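Local structure of quinone oxidoreductase (Thermus thermophilus, 1IZ0) at residues Leu116-Ala121 and Val143-Ala148. The protein binds NADPH and probably uses it to reduce quinones. Numbering follows the deposited sequence.
Sequences LALKRA and VQVARA
Leu118, near the end of helix 108-120, reaches across to Val145 and Ala146 on helix 137-148, and a single methyl of the leucine makes every close approach. The contact is wholly apolar in its side chains. Leu118 CD1 sits 4.0 Å from Ala146 CA, 4.1 Å from Ala146 N and 4.1 Å from Ala146 CB, resting against Ala146 where its backbone and methyl meet. The same methyl also meets Val145, whose CG1 lies 4.2 Å from Leu118 CD1, so it rests against two consecutive residues of the facing helix. CG of Leu118 stands anti to its own carbonyl carbon (chi1 -69°), and with chi2 at 159° the CD1 branch extends toward the other helix. The Val145 CB points back toward 116-121, whereas the Ala146 CB is directed to the side of the line between the helices.

No hydrogen bond joins the two segments; each keeps its own helical bonding, with Arg120 N to Leu116 O at 3.0 Å and Arg147 N to Val143 O at 3.0 Å. At the closest point the backbones are 7.6 Å apart, between Leu118 CA and Ala146 CA.

Around this patch, Leu151 touches both Leu118 and Ala146, Val153 of strand 152-157 touches Ala146, and Val145 also meets Phe111, Ala114 and Tyr115 of helix 108-120. Helix 137-148 links strands 128-131 and 152-157 of the parallel Rossmann-type sheet in a beta-alpha-beta crossover. Leu118 lies about 8 Å, side chain to side chain, from Ile217 and from Phe242, which bind NADPH in the complex, so it is near the site without touching these residues.

With 89 Å² buried in all, 116-121 and 143-148 meet by van der Waals packing with no polar bond, while a hydrogen bond from Arg213 NH1 to Ala121 O ties the helix end to the sheet.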
loop_
_atom_site.group_PDB
_atom_site.type_symbol
_atom_site.label_atom_id
_atom_site.label_comp_id
_atom_site.label_asym_id
_atom_site.label_seq_id
_atom_site.Cartn_x
_atom_site.Cartn_y
_atom_site.Cartn_z
ATOM N N LEU A 116 -7.079 4.331 6.045
ATOM C CA LEU A 116 -8.303 4.840 5.435
ATOM C C LEU A 116 -9.306 3.724 5.155
ATOM O O LEU A 116 -10.520 3.949 5.158
ATOM C CB LEU A 116 -7.980 5.610 4.149
ATOM C CG LEU A 116 -7.296 6.960 4.406
ATOM C CD1 LEU A 116 -6.765 7.549 3.109
ATOM C CD2 LEU A 116 -8.290 7.911 5.068
ATOM N N ALA A 117 -8.803 2.520 4.915
ATOM C CA ALA A 117 -9.687 1.391 4.654
ATOM C C ALA A 117 -10.396 1.018 5.959
ATOM O O ALA A 117 -11.616 0.845 5.989
ATOM C CB ALA A 117 -8.884 0.202 4.122
ATOM N N LEU A 118 -9.630 0.902 7.039
ATOM C CA LEU A 118 -10.210 0.553 8.330
ATOM C C LEU A 118 -11.077 1.699 8.844
ATOM O O LEU A 118 -12.183 1.479 9.366
ATOM C CB LEU A 118 -9.097 0.216 9.333
ATOM C CG LEU A 118 -8.344 -1.094 9.047
ATOM C CD1 LEU A 118 -6.982 -1.084 9.726
ATOM C CD2 LEU A 118 -9.184 -2.283 9.517
ATOM N N LYS A 119 -10.587 2.926 8.687
ATOM C CA LYS A 119 -11.338 4.087 9.145
ATOM C C LYS A 119 -12.692 4.132 8.441
ATOM O O LYS A 119 -13.707 4.419 9.067
ATOM C CB LYS A 119 -10.555 5.372 8.873
ATOM N N ARG A 120 -12.718 3.833 7.145
ATOM C CA ARG A 120 -13.987 3.862 6.427
ATOM C C ARG A 120 -14.932 2.733 6.828
ATOM O O ARG A 120 -16.151 2.893 6.764
ATOM C CB ARG A 120 -13.789 3.811 4.912
ATOM C CG ARG A 120 -15.113 4.086 4.185
ATOM C CD ARG A 120 -15.046 3.823 2.708
ATOM N NE ARG A 120 -14.056 4.670 2.061
ATOM C CZ ARG A 120 -13.626 4.481 0.820
ATOM N NH1 ARG A 120 -14.107 3.475 0.101
ATOM N NH2 ARG A 120 -12.708 5.288 0.307
ATOM N N ALA A 121 -14.382 1.586 7.213
ATOM C CA ALA A 121 -15.220 0.468 7.641
ATOM C C ALA A 121 -15.565 0.649 9.124
ATOM O O ALA A 121 -16.077 -0.262 9.774
ATOM C CB ALA A 121 -14.494 -0.852 7.422
ATOM N N VAL A 143 -1.480 -4.909 9.450
ATOM C CA VAL A 143 -1.397 -5.518 10.771
ATOM C C VAL A 143 -0.986 -4.485 11.813
ATOM O O VAL A 143 -1.592 -4.393 12.884
ATOM C CB VAL A 143 -0.391 -6.693 10.793
ATOM C CG1 VAL A 143 -0.251 -7.239 12.216
ATOM C CG2 VAL A 143 -0.870 -7.803 9.859
ATOM N N GLN A 144 0.041 -3.703 11.497
ATOM C CA GLN A 144 0.523 -2.687 12.422
ATOM C C GLN A 144 -0.518 -1.607 12.687
ATOM O O GLN A 144 -0.715 -1.193 13.829
ATOM C CB GLN A 144 1.797 -2.034 11.878
ATOM C CG GLN A 144 2.993 -2.971 11.795
ATOM C CD GLN A 144 4.246 -2.260 11.332
ATOM O OE1 GLN A 144 4.778 -1.408 12.035
ATOM N NE2 GLN A 144 4.721 -2.602 10.140
ATOM N N VAL A 145 -1.179 -1.139 11.629
ATOM C CA VAL A 145 -2.183 -0.096 11.785
ATOM C C VAL A 145 -3.387 -0.605 12.576
ATOM O O VAL A 145 -3.872 0.074 13.481
ATOM C CB VAL A 145 -2.641 0.431 10.418
ATOM C CG1 VAL A 145 -3.746 1.462 10.599
ATOM C CG2 VAL A 145 -1.455 1.045 9.688
ATOM N N ALA A 146 -3.856 -1.804 12.243
ATOM C CA ALA A 146 -4.987 -2.389 12.943
ATOM C C ALA A 146 -4.644 -2.520 14.421
ATOM O O ALA A 146 -5.480 -2.248 15.285
ATOM C CB ALA A 146 -5.318 -3.755 12.358
ATOM N N ARG A 147 -3.416 -2.937 14.715
ATOM C CA ARG A 147 -2.981 -3.087 16.106
ATOM C C ARG A 147 -3.035 -1.753 16.843
ATOM O O ARG A 147 -3.543 -1.677 17.964
ATOM C CB ARG A 147 -1.552 -3.632 16.167
ATOM C CG ARG A 147 -1.432 -5.122 15.911
ATOM C CD ARG A 147 -1.576 -5.899 17.208
ATOM N NE ARG A 147 -2.894 -5.733 17.812
ATOM C CZ ARG A 147 -3.159 -5.983 19.090
ATOM N NH1 ARG A 147 -2.193 -6.405 19.898
ATOM N NH2 ARG A 147 -4.389 -5.810 19.562
ATOM N N ALA A 148 -2.507 -0.707 16.209
ATOM C CA ALA A 148 -2.496 0.629 16.800
ATOM C C ALA A 148 -3.913 1.149 17.015
ATOM O O ALA A 148 -4.140 2.034 17.842
ATOM C CB ALA A 148 -1.737 1.589 15.903
#